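Local coordinates for protein flavin adenine dinucleotide synthase (Saccharomyces cerevisiae, PDB 2WSI) that catalyses the transfer of the adenylyl group of ATP to flavin mononucleotide, making the coenzyme FAD and releasing diphosphate, at residues I202-L207 and E248-H253; K5-C10 and C76-F81; S130-Q135 and R149-I154. All coordinates share one frame; numbering follows the deposited sequence.

Contact 1: I202-L207 and E248-H253; sequences IWSFLL and EWEIIH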
loop_
_atom_site.group_PDB
_atom_site.type_symbol
_atom_site.label_atom_id
_atom_site.label_comp_id
_atom_site.label_asym_id
_atom_site.label_seq_id
_atom_site.Cartn_x
_atom_site.Cartn_y
_atom_site.Cartn_z
ATOM N N ILE A 202 -0.418 2.945 9.410
ATOM C CA ILE A 202 -0.999 2.572 8.123
ATOM C C ILE A 202 -2.475 3.022 8.091
ATOM O O ILE A 202 -2.895 3.750 7.190
ATOM C CB ILE A 202 -0.860 1.058 7.875
ATOM C CG1 ILE A 202 0.622 0.697 7.612
ATOM C CG2 ILE A 202 -1.758 0.639 6.685
ATOM C CD1 ILE A 202 1.173 1.306 6.263
ATOM N N TRP A 203 -3.255 2.637 9.101
ATOM C CA TRP A 203 -4.670 2.990 9.090
ATOM C C TRP A 203 -4.883 4.502 9.224
ATOM O O TRP A 203 -5.771 5.070 8.589
ATOM C CB TRP A 203 -5.439 2.320 10.228
ATOM C CG TRP A 203 -5.581 0.822 10.188
ATOM C CD1 TRP A 203 -5.314 -0.036 11.211
ATOM C CD2 TRP A 203 -6.075 0.012 9.104
ATOM N NE1 TRP A 203 -5.598 -1.335 10.827
ATOM C CE2 TRP A 203 -6.067 -1.330 9.547
ATOM C CE3 TRP A 203 -6.529 0.287 7.817
ATOM C CZ2 TRP A 203 -6.485 -2.392 8.735
ATOM C CZ3 TRP A 203 -6.942 -0.792 7.002
ATOM C CH2 TRP A 203 -6.898 -2.097 7.466
ATOM N N SER A 204 -4.102 5.148 10.082
ATOM C CA SER A 204 -4.297 6.574 10.293
ATOM C C SER A 204 -4.105 7.316 8.976
ATOM O O SER A 204 -4.912 8.170 8.630
ATOM C CB SER A 204 -3.330 7.145 11.322
ATOM O OG SER A 204 -3.467 8.549 11.347
ATOM N N PHE A 205 -3.029 7.000 8.254
ATOM C CA PHE A 205 -2.778 7.679 6.979
ATOM C C PHE A 205 -3.798 7.277 5.905
ATOM O O PHE A 205 -4.341 8.122 5.191
ATOM C CB PHE A 205 -1.346 7.412 6.498
ATOM C CG PHE A 205 -0.993 8.172 5.250
ATOM C CD1 PHE A 205 -0.748 9.533 5.301
ATOM C CD2 PHE A 205 -0.964 7.533 4.011
ATOM C CE1 PHE A 205 -0.432 10.253 4.159
ATOM C CE2 PHE A 205 -0.649 8.239 2.861
ATOM C CZ PHE A 205 -0.374 9.610 2.936
ATOM N N LEU A 206 -4.092 5.989 5.793
ATOM C CA LEU A 206 -4.944 5.529 4.688
ATOM C C LEU A 206 -6.387 6.034 4.870
ATOM O O LEU A 206 -7.016 6.450 3.922
ATOM C CB LEU A 206 -4.861 4.005 4.558
ATOM C CG LEU A 206 -5.543 3.373 3.343
ATOM C CD1 LEU A 206 -5.005 4.028 2.059
ATOM C CD2 LEU A 206 -5.324 1.876 3.348
ATOM N N LEU A 207 -6.888 6.067 6.109
ATOM C CA LEU A 207 -8.224 6.599 6.366
ATOM C C LEU A 207 -8.256 8.103 6.171
ATOM O O LEU A 207 -9.188 8.629 5.562
ATOM C CB LEU A 207 -8.693 6.261 7.795
ATOM C CG LEU A 207 -9.055 4.796 7.997
ATOM C CD1 LEU A 207 -9.309 4.477 9.499
ATOM C CD2 LEU A 207 -10.261 4.399 7.119
ATOM N N GLU A 248 -11.080 7.877 14.660
ATOM C CA GLU A 248 -12.261 8.697 14.421
ATOM C C GLU A 248 -11.917 10.094 13.836
ATOM O O GLU A 248 -12.608 10.561 12.941
ATOM C CB GLU A 248 -13.068 8.812 15.727
ATOM C CG GLU A 248 -14.220 9.798 15.673
ATOM C CD GLU A 248 -15.410 9.279 14.886
ATOM O OE1 GLU A 248 -15.264 8.265 14.164
ATOM O OE2 GLU A 248 -16.496 9.900 14.979
ATOM N N TRP A 249 -10.876 10.762 14.340
ATOM C CA TRP A 249 -10.539 12.123 13.869
ATOM C C TRP A 249 -10.144 12.088 12.389
ATOM O O TRP A 249 -10.604 12.900 11.577
ATOM C CB TRP A 249 -9.398 12.740 14.695
ATOM C CG TRP A 249 -9.130 14.184 14.340
ATOM C CD1 TRP A 249 -9.567 15.294 15.015
ATOM C CD2 TRP A 249 -8.389 14.676 13.203
ATOM N NE1 TRP A 249 -9.142 16.438 14.375
ATOM C CE2 TRP A 249 -8.420 16.090 13.263
ATOM C CE3 TRP A 249 -7.712 14.060 12.141
ATOM C CZ2 TRP A 249 -7.788 16.899 12.306
ATOM C CZ3 TRP A 249 -7.078 14.865 11.194
ATOM C CH2 TRP A 249 -7.125 16.274 11.285
ATOM N N GLU A 250 -9.306 11.120 12.040
ATOM C CA GLU A 250 -8.830 10.985 10.666
ATOM C C GLU A 250 -9.996 10.726 9.737
ATOM O O GLU A 250 -10.039 11.252 8.630
ATOM C CB GLU A 250 -7.854 9.826 10.554
ATOM C CG GLU A 250 -6.532 10.051 11.241
ATOM C CD GLU A 250 -6.485 9.505 12.653
ATOM O OE1 GLU A 250 -7.536 9.533 13.354
ATOM O OE2 GLU A 250 -5.389 9.054 13.059
ATOM N N ILE A 251 -10.943 9.901 10.184
ATOM C CA ILE A 251 -12.101 9.576 9.374
ATOM C C ILE A 251 -12.952 10.836 9.177
ATOM O O ILE A 251 -13.303 11.185 8.060
ATOM C CB ILE A 251 -12.964 8.469 10.034
ATOM C CG1 ILE A 251 -12.303 7.081 9.899
ATOM C CG2 ILE A 251 -14.360 8.436 9.424
ATOM C CD1 ILE A 251 -12.839 6.041 10.910
ATOM N N ILE A 252 -13.273 11.524 10.273
ATOM C CA ILE A 252 -14.199 12.653 10.211
ATOM C C ILE A 252 -13.613 13.793 9.412
ATOM O O ILE A 252 -14.326 14.501 8.720
ATOM C CB ILE A 252 -14.535 13.204 11.621
ATOM C CG1 ILE A 252 -15.317 12.173 12.436
ATOM C CG2 ILE A 252 -15.315 14.509 11.506
ATOM C CD1 ILE A 252 -16.521 11.609 11.718
ATOM N N HIS A 253 -12.306 13.977 9.515
ATOM C CA HIS A 253 -11.658 15.123 8.897
ATOM C C HIS A 253 -10.839 14.728 7.676
ATOM O O HIS A 253 -9.932 15.459 7.293
ATOM C CB HIS A 253 -10.741 15.803 9.904
ATOM C CG HIS A 253 -11.457 16.334 11.101
ATOM N ND1 HIS A 253 -11.601 15.608 12.265
ATOM C CD2 HIS A 253 -12.072 17.521 11.315
ATOM C CE1 HIS A 253 -12.276 16.327 13.146
ATOM N NE2 HIS A 253 -12.567 17.494 12.597
#

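Contact 2: K5-C10 and C76-F81; sequences KAAEMC and CLWEYF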
loop_
_atom_site.group_PDB
_atom_site.type_symbol
_atom_site.label_atom_id
_atom_site.label_comp_id
_atom_site.label_asym_id
_atom_site.label_seq_id
_atom_site.Cartn_x
_atom_site.Cartn_y
_atom_site.Cartn_z
ATOM N N LYS A 5 -1.581 14.452 -12.372
ATOM C CA LYS A 5 -2.687 14.773 -11.453
ATOM C C LYS A 5 -2.718 13.850 -10.252
ATOM O O LYS A 5 -3.002 14.300 -9.160
ATOM C CB LYS A 5 -4.061 14.710 -12.130
ATOM C CG LYS A 5 -4.176 15.519 -13.423
ATOM C CD LYS A 5 -4.077 17.017 -13.196
ATOM C CE LYS A 5 -5.204 17.538 -12.294
ATOM N NZ LYS A 5 -5.134 19.034 -12.079
ATOM N N ALA A 6 -2.450 12.563 -10.461
ATOM C CA ALA A 6 -2.399 11.626 -9.343
ATOM C C ALA A 6 -1.268 12.017 -8.414
ATOM O O ALA A 6 -1.416 11.954 -7.185
ATOM C CB ALA A 6 -2.195 10.186 -9.848
ATOM N N ALA A 7 -0.129 12.377 -8.996
ATOM C CA ALA A 7 1.045 12.735 -8.189
ATOM C C ALA A 7 0.763 13.997 -7.373
ATOM O O ALA A 7 1.005 14.041 -6.151
ATOM C CB ALA A 7 2.293 12.893 -9.063
ATOM N N GLU A 8 0.222 15.021 -8.030
ATOM C CA GLU A 8 -0.099 16.274 -7.328
ATOM C C GLU A 8 -1.161 16.051 -6.236
ATOM O O GLU A 8 -1.056 16.582 -5.139
ATOM C CB GLU A 8 -0.581 17.362 -8.324
ATOM C CG GLU A 8 -0.513 18.750 -7.730
ATOM C CD GLU A 8 -1.767 19.136 -6.961
ATOM O OE1 GLU A 8 -2.851 18.553 -7.222
ATOM O OE2 GLU A 8 -1.672 20.055 -6.112
ATOM N N MET A 9 -2.175 15.241 -6.537
ATOM C CA MET A 9 -3.189 14.895 -5.544
ATOM C C MET A 9 -2.545 14.223 -4.314
ATOM O O MET A 9 -2.791 14.621 -3.173
ATOM C CB MET A 9 -4.273 13.977 -6.150
ATOM C CG MET A 9 -5.385 13.559 -5.103
ATOM S SD MET A 9 -6.615 12.362 -5.740
ATOM C CE MET A 9 -5.582 10.876 -5.808
ATOM N N CYS A 10 -1.711 13.214 -4.538
ATOM C CA CYS A 10 -1.094 12.488 -3.419
ATOM C C CYS A 10 -0.163 13.427 -2.630
ATOM O O CYS A 10 -0.051 13.370 -1.402
ATOM C CB CYS A 10 -0.334 11.284 -3.975
ATOM S SG CYS A 10 -1.486 9.974 -4.546
ATOM N N CYS A 76 6.071 11.808 -3.622
ATOM C CA CYS A 76 7.496 12.068 -3.889
ATOM C C CYS A 76 7.793 12.240 -5.371
ATOM O O CYS A 76 8.737 12.961 -5.763
ATOM C CB CYS A 76 8.348 10.938 -3.326
ATOM S SG CYS A 76 8.333 10.945 -1.517
ATOM N N LEU A 77 6.999 11.587 -6.209
ATOM C CA LEU A 77 7.186 11.746 -7.662
ATOM C C LEU A 77 6.886 13.206 -8.068
ATOM O O LEU A 77 7.585 13.821 -8.904
ATOM C CB LEU A 77 6.279 10.749 -8.405
ATOM C CG LEU A 77 6.408 10.772 -9.918
ATOM C CD1 LEU A 77 7.835 10.462 -10.294
ATOM C CD2 LEU A 77 5.423 9.776 -10.586
ATOM N N TRP A 78 5.845 13.768 -7.474
ATOM C CA TRP A 78 5.497 15.167 -7.728
ATOM C C TRP A 78 6.697 16.056 -7.345
ATOM O O TRP A 78 7.193 16.865 -8.149
ATOM C CB TRP A 78 4.287 15.551 -6.899
ATOM C CG TRP A 78 3.788 16.951 -7.140
ATOM C CD1 TRP A 78 3.741 17.991 -6.227
ATOM C CD2 TRP A 78 3.215 17.460 -8.353
ATOM N NE1 TRP A 78 3.183 19.114 -6.815
ATOM C CE2 TRP A 78 2.852 18.812 -8.117
ATOM C CE3 TRP A 78 3.000 16.915 -9.629
ATOM C CZ2 TRP A 78 2.287 19.621 -9.114
ATOM C CZ3 TRP A 78 2.437 17.717 -10.613
ATOM C CH2 TRP A 78 2.086 19.056 -10.351
ATOM N N GLU A 79 7.169 15.893 -6.118
ATOM C CA GLU A 79 8.322 16.690 -5.651
ATOM C C GLU A 79 9.580 16.477 -6.518
ATOM O O GLU A 79 10.323 17.409 -6.807
ATOM C CB GLU A 79 8.603 16.379 -4.163
ATOM C CG GLU A 79 9.718 17.229 -3.555
ATOM C CD GLU A 79 9.712 17.217 -2.029
ATOM O OE1 GLU A 79 8.630 17.045 -1.430
ATOM O OE2 GLU A 79 10.800 17.373 -1.439
ATOM N N TYR A 80 9.797 15.249 -6.968
ATOM C CA TYR A 80 10.968 14.877 -7.769
ATOM C C TYR A 80 11.026 15.680 -9.064
ATOM O O TYR A 80 12.083 16.114 -9.530
ATOM C CB TYR A 80 10.889 13.377 -8.100
ATOM C CG TYR A 80 11.798 12.888 -9.213
ATOM C CD1 TYR A 80 13.137 12.594 -8.963
ATOM C CD2 TYR A 80 11.306 12.675 -10.498
ATOM C CE1 TYR A 80 13.980 12.126 -9.972
ATOM C CE2 TYR A 80 12.136 12.186 -11.525
ATOM C CZ TYR A 80 13.470 11.921 -11.250
ATOM O OH TYR A 80 14.303 11.442 -12.233
ATOM N N PHE A 81 9.868 15.882 -9.644
ATOM C CA PHE A 81 9.806 16.613 -10.886
ATOM C C PHE A 81 10.355 18.033 -10.693
ATOM O O PHE A 81 11.087 18.546 -11.531
ATOM C CB PHE A 81 8.380 16.648 -11.369
ATOM C CG PHE A 81 8.167 17.543 -12.540
ATOM C CD1 PHE A 81 8.585 17.159 -13.818
ATOM C CD2 PHE A 81 7.548 18.767 -12.373
ATOM C CE1 PHE A 81 8.375 17.993 -14.914
ATOM C CE2 PHE A 81 7.330 19.603 -13.464
ATOM C CZ PHE A 81 7.755 19.209 -14.736
#

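Contact 3: S130-Q135 and R149-I154; sequences SLYESQ and RDFIKI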
loop_
_atom_site.group_PDB
_atom_site.type_symbol
_atom_site.label_atom_id
_atom_site.label_comp_id
_atom_site.label_asym_id
_atom_site.label_seq_id
_atom_site.Cartn_x
_atom_site.Cartn_y
_atom_site.Cartn_z
ATOM N N SER A 130 1.003 1.694 -15.258
ATOM C CA SER A 130 1.196 0.812 -16.405
ATOM C C SER A 130 1.422 -0.564 -15.837
ATOM O O SER A 130 2.509 -0.893 -15.357
ATOM C CB SER A 130 2.420 1.208 -17.219
ATOM O OG SER A 130 2.621 0.277 -18.277
ATOM N N LEU A 131 0.382 -1.371 -15.876
ATOM C CA LEU A 131 0.405 -2.616 -15.135
ATOM C C LEU A 131 0.886 -3.810 -15.942
ATOM O O LEU A 131 0.267 -4.190 -16.938
ATOM C CB LEU A 131 -1.002 -2.886 -14.618
ATOM C CG LEU A 131 -1.121 -4.027 -13.619
ATOM C CD1 LEU A 131 -0.557 -3.567 -12.252
ATOM C CD2 LEU A 131 -2.561 -4.416 -13.512
ATOM N N TYR A 132 1.994 -4.402 -15.524
ATOM C CA TYR A 132 2.291 -5.769 -15.919
ATOM C C TYR A 132 1.553 -6.657 -14.940
ATOM O O TYR A 132 1.758 -6.531 -13.723
ATOM C CB TYR A 132 3.779 -6.044 -15.814
ATOM C CG TYR A 132 4.165 -7.502 -15.955
ATOM C CD1 TYR A 132 4.438 -8.063 -17.201
ATOM C CD2 TYR A 132 4.302 -8.312 -14.828
ATOM C CE1 TYR A 132 4.825 -9.414 -17.313
ATOM C CE2 TYR A 132 4.689 -9.644 -14.924
ATOM C CZ TYR A 132 4.951 -10.190 -16.157
ATOM O OH TYR A 132 5.339 -11.513 -16.204
ATOM N N GLU A 133 0.690 -7.535 -15.449
ATOM C CA GLU A 133 0.050 -8.557 -14.610
ATOM C C GLU A 133 0.373 -9.969 -15.104
ATOM O O GLU A 133 0.001 -10.343 -16.219
ATOM C CB GLU A 133 -1.477 -8.368 -14.587
ATOM C CG GLU A 133 -2.192 -9.460 -13.768
ATOM C CD GLU A 133 -3.689 -9.218 -13.587
ATOM O OE1 GLU A 133 -4.250 -8.320 -14.245
ATOM O OE2 GLU A 133 -4.318 -9.945 -12.787
ATOM N N SER A 134 1.050 -10.752 -14.274
ATOM C CA SER A 134 1.338 -12.148 -14.589
ATOM C C SER A 134 0.042 -12.895 -14.886
ATOM O O SER A 134 -1.035 -12.453 -14.520
ATOM C CB SER A 134 2.053 -12.827 -13.423
ATOM O OG SER A 134 1.164 -13.031 -12.350
ATOM N N GLN A 135 0.168 -14.039 -15.538
ATOM C CA GLN A 135 -0.977 -14.862 -15.913
ATOM C C GLN A 135 -1.254 -15.845 -14.776
ATOM O O GLN A 135 -0.346 -16.547 -14.337
ATOM C CB GLN A 135 -0.667 -15.624 -17.208
ATOM C CG GLN A 135 0.187 -14.844 -18.213
ATOM C CD GLN A 135 1.698 -15.048 -18.028
ATOM O OE1 GLN A 135 2.319 -14.535 -17.072
ATOM N NE2 GLN A 135 2.305 -15.784 -18.965
ATOM N N ARG A 149 11.311 -13.693 -11.576
ATOM C CA ARG A 149 12.378 -14.067 -12.493
ATOM C C ARG A 149 11.855 -13.907 -13.910
ATOM O O ARG A 149 12.556 -13.373 -14.768
ATOM C CB ARG A 149 12.876 -15.496 -12.259
ATOM C CG ARG A 149 14.136 -15.814 -13.055
ATOM C CD ARG A 149 14.597 -17.245 -12.825
ATOM N NE ARG A 149 14.322 -17.663 -11.452
ATOM C CZ ARG A 149 15.088 -17.363 -10.409
ATOM N NH1 ARG A 149 16.197 -16.646 -10.574
ATOM N NH2 ARG A 149 14.744 -17.787 -9.200
ATOM N N ASP A 150 10.616 -14.339 -14.147
ATOM C CA ASP A 150 10.020 -14.229 -15.481
ATOM C C ASP A 150 9.860 -12.757 -15.852
ATOM O O ASP A 150 10.119 -12.384 -16.982
ATOM C CB ASP A 150 8.655 -14.910 -15.558
ATOM C CG ASP A 150 8.744 -16.420 -15.404
ATOM O OD1 ASP A 150 9.849 -16.989 -15.578
ATOM O OD2 ASP A 150 7.693 -17.042 -15.115
ATOM N N PHE A 151 9.454 -11.933 -14.881
ATOM C CA PHE A 151 9.240 -10.506 -15.107
ATOM C C PHE A 151 10.540 -9.849 -15.572
ATOM O O PHE A 151 10.551 -9.116 -16.565
ATOM C CB PHE A 151 8.703 -9.824 -13.831
ATOM C CG PHE A 151 8.622 -8.302 -13.938
ATOM C CD1 PHE A 151 7.681 -7.697 -14.766
ATOM C CD2 PHE A 151 9.488 -7.491 -13.214
ATOM C CE1 PHE A 151 7.605 -6.316 -14.877
ATOM C CE2 PHE A 151 9.416 -6.103 -13.322
ATOM C CZ PHE A 151 8.457 -5.516 -14.150
ATOM N N ILE A 152 11.621 -10.127 -14.848
ATOM C CA ILE A 152 12.946 -9.557 -15.114
ATOM C C ILE A 152 13.469 -10.034 -16.455
ATOM O O ILE A 152 14.199 -9.314 -17.145
ATOM C CB ILE A 152 13.968 -9.975 -14.010
ATOM C CG1 ILE A 152 13.618 -9.321 -12.668
ATOM C CG2 ILE A 152 15.400 -9.615 -14.402
ATOM C CD1 ILE A 152 13.452 -7.816 -12.735
ATOM N N LYS A 153 13.070 -11.235 -16.863
ATOM C CA LYS A 153 13.494 -11.723 -18.176
ATOM C C LYS A 153 12.820 -10.928 -19.301
ATOM O O LYS A 153 13.430 -10.650 -20.335
ATOM C CB LYS A 153 13.201 -13.225 -18.308
ATOM C CG LYS A 153 13.728 -13.808 -19.602
ATOM C CD LYS A 153 13.198 -15.206 -19.870
ATOM C CE LYS A 153 13.397 -15.597 -21.337
ATOM N NZ LYS A 153 12.977 -14.507 -22.293
ATOM N N ILE A 154 11.557 -10.565 -19.099
ATOM C CA ILE A 154 10.803 -9.771 -20.068
ATOM C C ILE A 154 11.295 -8.315 -20.055
ATOM O O ILE A 154 11.389 -7.652 -21.097
ATOM C CB ILE A 154 9.292 -9.839 -19.749
ATOM C CG1 ILE A 154 8.787 -11.283 -19.910
ATOM C CG2 ILE A 154 8.498 -8.880 -20.647
ATOM C CD1 ILE A 154 7.346 -11.521 -19.445
#

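Contact 1: I202-L207 and E248-H253
Ser-204 and Glu-250 meet through one short hydrogen bond, in which the hydroxyl OG of Ser-204 donates to Glu-250 OE2 at 2.6 Å. The acceptor uses its anti lone pair, on the side turned from the other carboxylate oxygen. A bend in the Glu-250 chain (chi2 94°) swings the carboxylate to Ser-204 OG. Ser-204 meets it with OG anti to the backbone N (chi1 173°), and the same hydroxyl is hydrogen-bonded to Tyr-17 OH, so this buried oxygen is gripped from two residues. With a leucine at Glu-250 the carboxylate is gone, and Ser-204 OG would probably be left without this acceptor, only Tyr-17 remaining of the two partners described. Beside the polar pair, Leu-207 and Ile-251 lie alongside each other, CD1 of Leu-207 4.0 Å from CG1 of Ile-251. At the helix end, His-253 ND1 bonds back to Trp-249 O at 3.0 Å. The two helices run nearly parallel, their segment axes at 16° and 8.8 Å apart. Helix 25-45 packs on both polar residues through Ile-27, while Phe-205 turns from helix 199-209 to Val-68 and Leu-72 of helix 64-87.

Contact 2: K5-C10 and C76-F81
Glu-8 lays the aliphatic part of its side chain over one face of the Trp-78 indole, a CH-pi contact between two packed helices of an alpha/beta fold in the PAPS reductase family. Helix 64-87, which carries Trp-78, follows the sheet strand 56-59; helix 3-18, which carries Glu-8, comes from the N-terminal part of the chain. The methylene CB of Glu-8 stands almost exactly above the six-membered ring, 3.5 Å from its centroid and only 2° off the ring normal. CG comes down nearer the rim, 3.2 Å from Trp-78 CZ2, which is a tight approach for two carbons. Thereafter the chain bends (chi2 -87°) and carries the carboxylate off the ring, its plane 78° from that of the indole. The acid group therefore does not stack on the aromatic system; its OE2 lies close to OE2 of Glu-12, and two like charges so near would be expected to raise the proton affinity of one or both. Trp-78 places its ring by setting CG anti to the backbone N, which sends the indole out alongside Glu-8 rather than across it. The ring has aromatic company as well: Tyr-11 meets it with the two planes inclined to each other, and Phe-82 forms an edge-to-face pair with it. The small Ala-7 is consistent with so close an approach of the helices. It faces the other helix, and its CA and that of Trp-78 are just 5.1 Å apart. Its methyl reaches the root of the tryptophan side chain, CB of Ala-7 lying 4.0 Å from CB of Trp-78. The backbone of the alanine is closer still, Ala-7 O standing 3.7 Å from Trp-78 CB.

Contact 3: S130-Q135 and R149-I154
The packing of Tyr-132 against Phe-151 and Ile-154 is an apolar strand-to-helix contact at the border of the sheet, where strand 129-133 is outermost and helix 144-154 lies against it. Tyr-132 is the one residue of 130-135 that touches the helix segment. Phe-151 comes over one face of the phenol, with CD1 3.4 Å from Tyr-132 CD2 and set toward the rim rather than above the middle. The rings are oblique, neither stacked nor edge-to-face: their planes are inclined at 56° and their centroids are 4.9 Å apart, and the two side chains run by one another head to tail. CG of Tyr-132 is anti to the backbone N (chi1 169°), which extends the ring from the strand to the helix. Ile-154 meets the far end of that ring at about a right angle, its CD1 3.8 Å from Tyr-132 OH. The contact lies near the FAD site: Tyr-132 is about 5 Å from the FAD-binding Ile-107, side chain to side chain, and the side chain of Phe-151 about 8 Å from the bound FAD. Through its backbone Tyr-132 bonds to Thr-104 and Phe-106 of the parallel strand 102-106, and helix 144-154 leads on to strand 160-162, a beta-alpha-beta crossover passing strands 102-106 and 56-59.

Along the chain, contact 2 opens across the longest gap, pairing helix 3-18 with helix 64-87; contact 3 follows within the strand 129-133 to helix 144-154 unit, and contact 1 comes last, joining helix 199-209 to helix 248-252. No two of them touch. Contacts 1 and 2 are nearest, with centres 21 Å apart and about 6 Å between nearest atoms, and helices 25-45 and 64-87 connect their surroundings. Contact 3 belongs to the far side: its centre is 34 Å from that of contact 1, across the chain's centre, and 25 Å from that of contact 2. Contacts 1 and 2 thus join helices away from the annotated sites, while contact 3 is the one near the FAD site.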